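Local coordinates for protein beta-agarase D (Zobellia galactanivorans, PDB 4ASM) that cleaves the beta-1,4-galactosidic linkages of agarose internally, with retention of anomeric configuration, through this GH16 catalytic domain, at residues T77-N82 and N324-S329; A95-G100 and P116-G121; N58-R63 and A120-N125. One frame throughout, in Å; residues are numbered along the deposited sequence.

Interaction 1: residues T77-N82 and N324-S329. With IMD (imidazole), chain C.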
loop_
_atom_site.group_PDB
_atom_site.type_symbol
_atom_site.label_atom_id
_atom_site.label_comp_id
_atom_site.label_asym_id
_atom_site.label_seq_id
_atom_site.Cartn_x
_atom_site.Cartn_y
_atom_site.Cartn_z
ATOM N N THR A 77 5.716 -15.676 -0.545
ATOM C CA THR A 77 5.791 -15.074 0.795
ATOM C C THR A 77 5.224 -16.014 1.855
ATOM O O THR A 77 4.190 -16.642 1.649
ATOM C CB THR A 77 4.967 -13.796 0.860
ATOM O OG1 THR A 77 5.391 -12.914 -0.185
ATOM C CG2 THR A 77 5.109 -13.071 2.228
ATOM N N LYS A 78 5.927 -16.104 2.988
ATOM C CA LYS A 78 5.337 -16.700 4.199
ATOM C C LYS A 78 5.478 -15.705 5.337
ATOM O O LYS A 78 6.575 -15.491 5.863
ATOM C CB LYS A 78 5.972 -18.034 4.568
ATOM C CG LYS A 78 5.194 -18.713 5.735
ATOM C CD LYS A 78 6.052 -19.650 6.558
ATOM C CE LYS A 78 7.010 -18.886 7.480
ATOM N NZ LYS A 78 7.672 -19.805 8.476
ATOM N N TRP A 79 4.367 -15.092 5.730
ATOM C CA TRP A 79 4.416 -14.171 6.846
ATOM C C TRP A 79 4.728 -14.907 8.146
ATOM O O TRP A 79 4.238 -16.023 8.383
ATOM C CB TRP A 79 3.128 -13.370 6.956
ATOM C CG TRP A 79 2.961 -12.372 5.869
ATOM C CD1 TRP A 79 3.922 -11.556 5.337
ATOM C CD2 TRP A 79 1.751 -12.069 5.198
ATOM N NE1 TRP A 79 3.374 -10.758 4.351
ATOM C CE2 TRP A 79 2.039 -11.052 4.247
ATOM C CE3 TRP A 79 0.439 -12.548 5.309
ATOM C CZ2 TRP A 79 1.060 -10.524 3.409
ATOM C CZ3 TRP A 79 -0.529 -12.015 4.489
ATOM C CH2 TRP A 79 -0.219 -11.008 3.554
ATOM N N MET A 80 5.583 -14.290 8.952
ATOM C CA MET A 80 6.109 -14.912 10.159
ATOM C C MET A 80 6.036 -13.951 11.339
ATOM O O MET A 80 6.455 -12.786 11.253
ATOM C CB MET A 80 7.553 -15.368 9.942
ATOM C CG MET A 80 7.968 -16.440 10.942
ATOM S SD MET A 80 9.577 -17.070 10.576
ATOM C CE MET A 80 9.816 -18.063 12.016
ATOM N N GLN A 81 5.509 -14.445 12.456
ATOM C CA GLN A 81 5.305 -13.611 13.633
ATOM C C GLN A 81 6.594 -12.947 14.090
ATOM O O GLN A 81 6.580 -11.777 14.487
ATOM C CB GLN A 81 4.699 -14.423 14.783
ATOM C CG GLN A 81 3.160 -14.417 14.838
ATOM C CD GLN A 81 2.509 -15.020 13.594
ATOM O OE1 GLN A 81 2.391 -16.239 13.469
ATOM N NE2 GLN A 81 2.103 -14.157 12.655
ATOM N N ASN A 82 7.709 -13.688 14.052
ATOM C CA ASN A 82 8.942 -13.168 14.663
ATOM C C ASN A 82 9.755 -12.228 13.768
ATOM O O ASN A 82 10.880 -11.858 14.123
ATOM C CB ASN A 82 9.822 -14.290 15.248
ATOM C CG ASN A 82 10.539 -15.082 14.189
ATOM O OD1 ASN A 82 10.349 -14.871 12.980
ATOM N ND2 ASN A 82 11.381 -16.008 14.626
ATOM N N ASN A 324 3.462 -4.321 6.068
ATOM C CA ASN A 324 4.137 -5.591 5.815
ATOM C C ASN A 324 5.210 -5.506 4.742
ATOM O O ASN A 324 5.415 -4.456 4.140
ATOM C CB ASN A 324 3.133 -6.738 5.503
ATOM C CG ASN A 324 2.560 -6.687 4.079
ATOM O OD1 ASN A 324 3.109 -6.042 3.197
ATOM N ND2 ASN A 324 1.472 -7.409 3.854
ATOM N N VAL A 325 5.866 -6.637 4.518
ATOM C CA VAL A 325 6.745 -6.829 3.386
ATOM C C VAL A 325 6.178 -8.023 2.601
ATOM O O VAL A 325 5.672 -8.971 3.200
ATOM C CB VAL A 325 8.187 -7.093 3.880
ATOM C CG1 VAL A 325 9.072 -7.752 2.796
ATOM C CG2 VAL A 325 8.781 -5.771 4.416
ATOM N N GLU A 326 6.265 -7.973 1.267
ATOM C CA GLU A 326 5.754 -9.051 0.409
ATOM C C GLU A 326 6.687 -9.374 -0.730
ATOM O O GLU A 326 7.263 -8.475 -1.343
ATOM C CB GLU A 326 4.390 -8.686 -0.195
ATOM C CG GLU A 326 3.292 -8.590 0.845
ATOM C CD GLU A 326 1.968 -8.125 0.257
ATOM O OE1 GLU A 326 1.848 -8.014 -0.992
ATOM O OE2 GLU A 326 1.030 -7.889 1.054
ATOM N N ASP A 327 6.791 -10.668 -1.021
ATOM C CA ASP A 327 7.362 -11.191 -2.253
ATOM C C ASP A 327 6.174 -11.583 -3.138
ATOM O O ASP A 327 5.610 -12.669 -3.005
ATOM C CB ASP A 327 8.235 -12.411 -1.914
ATOM C CG ASP A 327 9.162 -12.815 -3.045
ATOM O OD1 ASP A 327 8.916 -12.406 -4.193
ATOM O OD2 ASP A 327 10.127 -13.569 -2.785
ATOM N N GLN A 328 5.765 -10.677 -4.018
ATOM C CA GLN A 328 4.533 -10.891 -4.807
ATOM C C GLN A 328 4.751 -11.839 -5.976
ATOM O O GLN A 328 5.866 -11.957 -6.499
ATOM C CB GLN A 328 3.945 -9.548 -5.247
ATOM C CG GLN A 328 3.605 -8.686 -4.023
ATOM C CD GLN A 328 3.069 -7.305 -4.351
ATOM O OE1 GLN A 328 2.562 -6.584 -3.469
ATOM N NE2 GLN A 328 3.206 -6.911 -5.587
ATOM N N SER A 329 3.684 -12.510 -6.410
ATOM C CA SER A 329 3.801 -13.511 -7.454
ATOM C C SER A 329 4.461 -13.002 -8.720
ATOM O O SER A 329 5.330 -13.674 -9.264
ATOM C CB SER A 329 2.428 -14.095 -7.799
ATOM O OG SER A 329 1.825 -14.665 -6.659
HETATM N N1 IMD C . -1.755 -4.547 -1.071
HETATM C C2 IMD C . -1.425 -5.634 -0.352
HETATM N N3 IMD C . -0.088 -5.799 -0.418
HETATM C C4 IMD C . 0.440 -4.809 -1.175
HETATM C C5 IMD C . -0.624 -4.016 -1.584
#
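Trp79 reaches across to the backbone of Val325 and the side chains of Asn324 and Glu326. Its NE1 donates to Val325 O at 3.1 Å, and that oxygen lies in the plane of the indole. Trp79 CZ2 lies close to the other two residues. Asn324 ND2 is 3.2 Å from Trp79 CZ2, with the amide turned 33° from the ring. Glu326 OE2 sits in the ring plane, 3.5 Å from Trp79 CZ2. Thr77 makes the second buried link. Its OG1 lies beside its own backbone N (chi1 -55°) and accepts a 2.8 Å bond from Asp327 N. The same hydroxyl also bonds to Pro74 O. The Asp327 carboxylate turns away to Thr118 and Ser337. Strands 77-79 and 324-326 do not pair here; each pairs with strand 112-125.

Beyond Glu326 the contact opens out: Gln328 and Ser329 are only partly buried. Here an imidazole, probably from the crystallisation liquor, donates from N3 to Glu326 OE2 at 2.8 Å. It is also bonded to Glu160, the probable nucleophile.

Asn324 ND2 donates to Glu326 OE2 as well, at 2.9 Å. One carboxylate oxygen therefore takes a bond from the protein and another from the guest. An acceptor held in this way by Asn324 is consistent with the substrate-binding role inferred for Glu326.

Interaction 2: residues A95-G100 and P116-G121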
loop_
_atom_site.group_PDB
_atom_site.type_symbol
_atom_site.label_atom_id
_atom_site.label_comp_id
_atom_site.label_asym_id
_atom_site.label_seq_id
_atom_site.Cartn_x
_atom_site.Cartn_y
_atom_site.Cartn_z
ATOM N N ALA A 95 12.582 -9.333 6.103
ATOM C CA ALA A 95 12.461 -10.557 5.345
ATOM C C ALA A 95 13.721 -11.379 5.522
ATOM O O ALA A 95 14.803 -10.820 5.752
ATOM C CB ALA A 95 12.265 -10.214 3.878
ATOM N N SER A 96 13.568 -12.696 5.391
ATOM C CA SER A 96 14.707 -13.611 5.410
ATOM C C SER A 96 14.346 -14.862 4.625
ATOM O O SER A 96 13.184 -15.050 4.251
ATOM C CB SER A 96 15.075 -13.998 6.849
ATOM O OG SER A 96 14.068 -14.844 7.406
ATOM N N ARG A 97 15.340 -15.714 4.372
ATOM C CA ARG A 97 15.080 -17.000 3.740
ATOM C C ARG A 97 15.772 -18.108 4.511
ATOM O O ARG A 97 16.886 -17.921 5.026
ATOM C CB ARG A 97 15.588 -17.002 2.295
ATOM C CG ARG A 97 14.889 -16.013 1.376
ATOM C CD ARG A 97 14.631 -16.654 0.024
ATOM N NE ARG A 97 13.951 -15.779 -0.929
ATOM C CZ ARG A 97 14.571 -14.999 -1.800
ATOM N NH1 ARG A 97 15.903 -14.943 -1.832
ATOM N NH2 ARG A 97 13.857 -14.279 -2.654
ATOM N N ILE A 98 15.122 -19.267 4.549
ATOM C CA ILE A 98 15.687 -20.481 5.143
ATOM C C ILE A 98 16.272 -21.316 4.003
ATOM O O ILE A 98 15.586 -21.527 2.991
ATOM C CB ILE A 98 14.583 -21.274 5.892
ATOM C CG1 ILE A 98 14.247 -20.623 7.246
ATOM C CG2 ILE A 98 14.986 -22.746 6.081
ATOM C CD1 ILE A 98 15.352 -20.692 8.312
ATOM N N PRO A 99 17.544 -21.777 4.131
ATOM C CA PRO A 99 18.098 -22.540 2.995
ATOM C C PRO A 99 17.232 -23.751 2.616
ATOM O O PRO A 99 16.785 -24.506 3.493
ATOM C CB PRO A 99 19.481 -22.982 3.499
ATOM C CG PRO A 99 19.825 -22.054 4.612
ATOM C CD PRO A 99 18.523 -21.583 5.220
ATOM N N GLY A 100 16.958 -23.903 1.328
ATOM C CA GLY A 100 16.181 -25.035 0.805
ATOM C C GLY A 100 14.673 -24.922 0.914
ATOM O O GLY A 100 13.949 -25.809 0.445
ATOM N N PRO A 116 12.070 -19.776 -4.218
ATOM C CA PRO A 116 12.488 -19.726 -2.817
ATOM C C PRO A 116 11.478 -18.988 -1.951
ATOM O O PRO A 116 10.951 -17.939 -2.337
ATOM C CB PRO A 116 13.799 -18.932 -2.865
ATOM C CG PRO A 116 14.356 -19.213 -4.238
ATOM C CD PRO A 116 13.121 -19.260 -5.118
ATOM N N GLU A 117 11.191 -19.546 -0.779
ATOM C CA GLU A 117 10.234 -18.925 0.131
ATOM C C GLU A 117 10.839 -17.717 0.823
ATOM O O GLU A 117 11.959 -17.761 1.304
ATOM C CB GLU A 117 9.740 -19.921 1.186
ATOM C CG GLU A 117 8.748 -19.302 2.155
ATOM C CD GLU A 117 8.039 -20.315 3.010
ATOM O OE1 GLU A 117 7.279 -21.139 2.459
ATOM O OE2 GLU A 117 8.231 -20.265 4.241
ATOM N N THR A 118 10.081 -16.636 0.869
ATOM C CA THR A 118 10.527 -15.421 1.546
ATOM C C THR A 118 9.711 -15.225 2.808
ATOM O O THR A 118 8.503 -14.959 2.752
ATOM C CB THR A 118 10.393 -14.194 0.649
ATOM O OG1 THR A 118 11.189 -14.409 -0.528
ATOM C CG2 THR A 118 10.913 -12.963 1.385
ATOM N N ARG A 119 10.384 -15.358 3.944
ATOM C CA ARG A 119 9.744 -15.134 5.231
ATOM C C ARG A 119 9.696 -13.635 5.447
ATOM O O ARG A 119 10.662 -12.942 5.149
ATOM C CB ARG A 119 10.553 -15.806 6.344
ATOM C CG ARG A 119 10.835 -17.299 6.076
ATOM C CD ARG A 119 11.407 -18.009 7.314
ATOM N NE ARG A 119 12.570 -17.326 7.874
ATOM C CZ ARG A 119 13.170 -17.677 9.009
ATOM N NH1 ARG A 119 12.731 -18.739 9.694
ATOM N NH2 ARG A 119 14.209 -16.972 9.448
ATOM N N ALA A 120 8.582 -13.127 5.977
ATOM C CA ALA A 120 8.422 -11.669 6.114
ATOM C C ALA A 120 7.434 -11.307 7.212
ATOM O O ALA A 120 6.512 -12.040 7.477
ATOM C CB ALA A 120 7.942 -11.083 4.784
ATOM N N GLY A 121 7.578 -10.131 7.786
ATOM C CA GLY A 121 6.636 -9.725 8.824
ATOM C C GLY A 121 5.372 -9.072 8.266
ATOM O O GLY A 121 5.357 -8.546 7.145
HETATM O O HOH W 1 11.427 -15.650 -3.905
HETATM O O HOH W 2 12.396 -19.250 3.734
#
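Ser96 and Arg119 are a hydrogen-bonded pair between antiparallel strands of the beta-jelly-roll of this GH16 domain. Ser96 N donates to Arg119 O, and Arg119 N to Ser96 O at 2.8 Å. The next pair, Ala95 with Ala120, is non-hydrogen-bonded. There Ala95 CA comes within 3.0 Å of Arg119 O in a CA-H...O contact.

The side chains of Ser96 and Arg119 share one face of the sheet. A bend at chi3 (-53°) turns NE of Arg119 back toward Ser96. NE and NH2 of Arg119 then both donate to Ser96 OG, NE at 2.9 Å. The hydroxyl lies in the guanidinium plane. Ile98 covers a face of the same group, its CG1 3.4 Å from Arg119 NH1 and set toward the rim. An alanine in place of Arg119 would probably leave Ser96 OG without these two donors and open a gap beside Ile98.

Arg97 runs the other way. Its NE donates to Thr118 OG1 at 3.1 Å, the oxygen lying 26° out of the guanidinium plane. Pro116 CB lies over one guanidinium face, and Glu117 O lies at the edge.

The second shell fixes these groups. His83 bonds to Ser96 OG, and Asp327 to Thr118 OG1. Pro338 O takes a bond from Arg97 NH1. One water joins Pro116 O to Arg97 NH2, though its bond to the arginine is weak. Beyond the paired residues the backbones are bridged by another water, which accepts from Ile98 N at 2.8 Å and donates to Glu117 O at 2.9 Å.

Interaction 3: residues N58-R63 and A120-N125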
loop_
_atom_site.group_PDB
_atom_site.type_symbol
_atom_site.label_atom_id
_atom_site.label_comp_id
_atom_site.label_asym_id
_atom_site.label_seq_id
_atom_site.Cartn_x
_atom_site.Cartn_y
_atom_site.Cartn_z
ATOM N N ASN A 58 1.055 -8.885 15.705
ATOM C CA ASN A 58 2.098 -9.288 14.764
ATOM C C ASN A 58 1.640 -10.326 13.748
ATOM O O ASN A 58 2.390 -11.262 13.405
ATOM C CB ASN A 58 3.376 -9.735 15.509
ATOM C CG ASN A 58 3.143 -10.931 16.439
ATOM O OD1 ASN A 58 1.996 -11.318 16.713
ATOM N ND2 ASN A 58 4.240 -11.523 16.926
ATOM N N LYS A 59 0.430 -10.126 13.219
ATOM C CA LYS A 59 -0.122 -11.041 12.241
ATOM C C LYS A 59 -0.999 -10.281 11.249
ATOM O O LYS A 59 -1.479 -9.201 11.551
ATOM C CB LYS A 59 -0.924 -12.150 12.969
ATOM C CG LYS A 59 -1.446 -13.270 12.089
ATOM C CD LYS A 59 -2.035 -14.363 12.991
ATOM C CE LYS A 59 -2.650 -15.477 12.163
ATOM N NZ LYS A 59 -2.922 -16.682 13.019
ATOM N N TYR A 60 -1.181 -10.877 10.074
ATOM C CA TYR A 60 -2.182 -10.415 9.124
ATOM C C TYR A 60 -3.559 -10.378 9.789
ATOM O O TYR A 60 -3.825 -11.107 10.737
ATOM C CB TYR A 60 -2.181 -11.406 7.975
ATOM C CG TYR A 60 -3.081 -11.124 6.817
ATOM C CD1 TYR A 60 -2.933 -9.957 6.049
ATOM C CD2 TYR A 60 -4.039 -12.050 6.427
ATOM C CE1 TYR A 60 -3.739 -9.724 4.914
ATOM C CE2 TYR A 60 -4.852 -11.815 5.322
ATOM C CZ TYR A 60 -4.697 -10.657 4.566
ATOM O OH TYR A 60 -5.502 -10.429 3.455
ATOM N N HIS A 61 -4.439 -9.535 9.263
ATOM C CA HIS A 61 -5.648 -9.119 9.986
ATOM C C HIS A 61 -6.680 -10.218 10.225
ATOM O O HIS A 61 -6.891 -11.096 9.381
ATOM C CB HIS A 61 -6.284 -7.896 9.280
ATOM C CG HIS A 61 -6.969 -8.203 7.976
ATOM N ND1 HIS A 61 -7.985 -7.408 7.493
ATOM C CD2 HIS A 61 -6.813 -9.208 7.078
ATOM C CE1 HIS A 61 -8.409 -7.898 6.343
ATOM N NE2 HIS A 61 -7.716 -8.988 6.066
ATOM N N ASN A 62 -7.316 -10.148 11.392
ATOM C CA ASN A 62 -8.385 -11.105 11.719
ATOM C C ASN A 62 -9.576 -10.999 10.780
ATOM O O ASN A 62 -9.824 -9.968 10.146
ATOM C CB ASN A 62 -8.880 -10.907 13.158
ATOM C CG ASN A 62 -7.849 -11.275 14.206
ATOM O OD1 ASN A 62 -6.987 -12.119 13.997
ATOM N ND2 ASN A 62 -7.953 -10.627 15.365
ATOM N N ARG A 63 -10.340 -12.087 10.731
ATOM C CA ARG A 63 -11.637 -12.106 10.067
ATOM C C ARG A 63 -12.653 -11.195 10.761
ATOM O O ARG A 63 -12.465 -10.839 11.917
ATOM C CB ARG A 63 -12.146 -13.541 10.065
ATOM C CG ARG A 63 -11.347 -14.422 9.162
ATOM C CD ARG A 63 -11.634 -15.878 9.410
ATOM N NE ARG A 63 -10.817 -16.706 8.533
ATOM C CZ ARG A 63 -11.104 -16.955 7.258
ATOM N NH1 ARG A 63 -12.208 -16.450 6.709
ATOM N NH2 ARG A 63 -10.296 -17.715 6.530
ATOM N N ALA A 120 8.582 -13.127 5.977
ATOM C CA ALA A 120 8.422 -11.669 6.114
ATOM C C ALA A 120 7.434 -11.307 7.212
ATOM O O ALA A 120 6.512 -12.040 7.477
ATOM C CB ALA A 120 7.942 -11.083 4.784
ATOM N N GLY A 121 7.578 -10.131 7.786
ATOM C CA GLY A 121 6.636 -9.725 8.824
ATOM C C GLY A 121 5.372 -9.072 8.266
ATOM O O GLY A 121 5.357 -8.546 7.145
ATOM N N CYS A 122 4.321 -9.083 9.078
ATOM C CA CYS A 122 3.045 -8.477 8.731
ATOM C C CYS A 122 2.359 -8.125 10.032
ATOM O O CYS A 122 2.287 -8.979 10.925
ATOM C CB CYS A 122 2.183 -9.471 7.942
ATOM S SG CYS A 122 0.645 -8.765 7.303
ATOM N N ILE A 123 1.868 -6.892 10.145
ATOM C CA ILE A 123 1.153 -6.477 11.346
ATOM C C ILE A 123 -0.161 -5.825 10.990
ATOM O O ILE A 123 -0.322 -5.284 9.890
ATOM C CB ILE A 123 1.997 -5.516 12.234
ATOM C CG1 ILE A 123 2.136 -4.143 11.575
ATOM C CG2 ILE A 123 3.356 -6.134 12.533
ATOM C CD1 ILE A 123 2.893 -3.139 12.461
ATOM N N THR A 124 -1.079 -5.823 11.961
ATOM C CA THR A 124 -2.381 -5.166 11.840
ATOM C C THR A 124 -2.604 -4.256 13.059
ATOM O O THR A 124 -2.326 -4.664 14.195
ATOM C CB THR A 124 -3.480 -6.229 11.855
ATOM O OG1 THR A 124 -3.278 -7.148 10.770
ATOM C CG2 THR A 124 -4.845 -5.599 11.693
ATOM N N ASN A 125 -3.080 -3.040 12.823
ATOM C CA ASN A 125 -3.437 -2.094 13.881
ATOM C C ASN A 125 -4.769 -2.471 14.512
ATOM O O ASN A 125 -5.685 -2.946 13.821
ATOM C CB ASN A 125 -3.449 -0.662 13.291
ATOM C CG ASN A 125 -3.368 0.432 14.338
ATOM O OD1 ASN A 125 -2.437 1.262 14.329
ATOM N ND2 ASN A 125 -4.333 0.474 15.203
#
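Thr124 holds the loop 58-63 by its hydroxyl. Its OG1 stands anti to its own carbonyl carbon (chi1 -59°) and donates to Lys59 O at 2.8 Å, in the plane of that carbonyl. The methyl CG2 takes the position anti to the backbone N and packs against His61 CB at 3.6 Å. One threonine thus offers a polar branch to one loop residue and an apolar branch to another.

Cys122 SG stands anti to the backbone N (chi1 -174°), which brings it 3.9 Å from Tyr60 CB. It lies 5.3 Å from the centroid of the Tyr60 ring, a sulfur-aromatic contact at the edge. Within the loop, His61 CG sits between the backbone N and the carbonyl carbon (chi1 73°). The imidazole places CD2 over the centre of the Tyr60 ring, 3.5 Å above its plane. Bonds to Asp320 and Asp157 hold both imidazole nitrogens. Trp79 also meets the Tyr60 ring.

At the start of the loop, Ile123 CG2 touches Asn58 CA at 4.1 Å. The Asn58 amide bonds to Val46 and Asn44, and Lys59 NZ reaches Asn70.

The directions of 58-61 and 122-124 differ by 64°, and the loop forms no regular strand pairing with the strand. Lys59 N is 3.2 Å from Cys122 O, but the angle is poor. A side-chain hydroxyl supplies the hydrogen bond between these segments, and it satisfies a backbone carbonyl in a buried setting.

Overall arrangement
The three contacts gather round strand 112-125 of the GH16 catalytic domain. Interactions 2 and 3 use it directly, and their segments overlap at Ala120 and Gly121. Interaction 1 joins strands 77-79 and 320-326, which both pair with it. Centres of interactions 1 and 2 are about 8 Å apart, those of 1 and 3 about 10 Å, and those of 2 and 3 about 17 Å. Along the chain, interaction 2 is nested inside the loop closed by interaction 1, whereas interactions 1 and 3 alternate. Thr118 with Asp327 ties interactions 1 and 2, and Asn58 with Gln81 ties interactions 1 and 3. Strands and a loop distant in sequence thus meet round strand 112-125, beside residues that probably bind substrate.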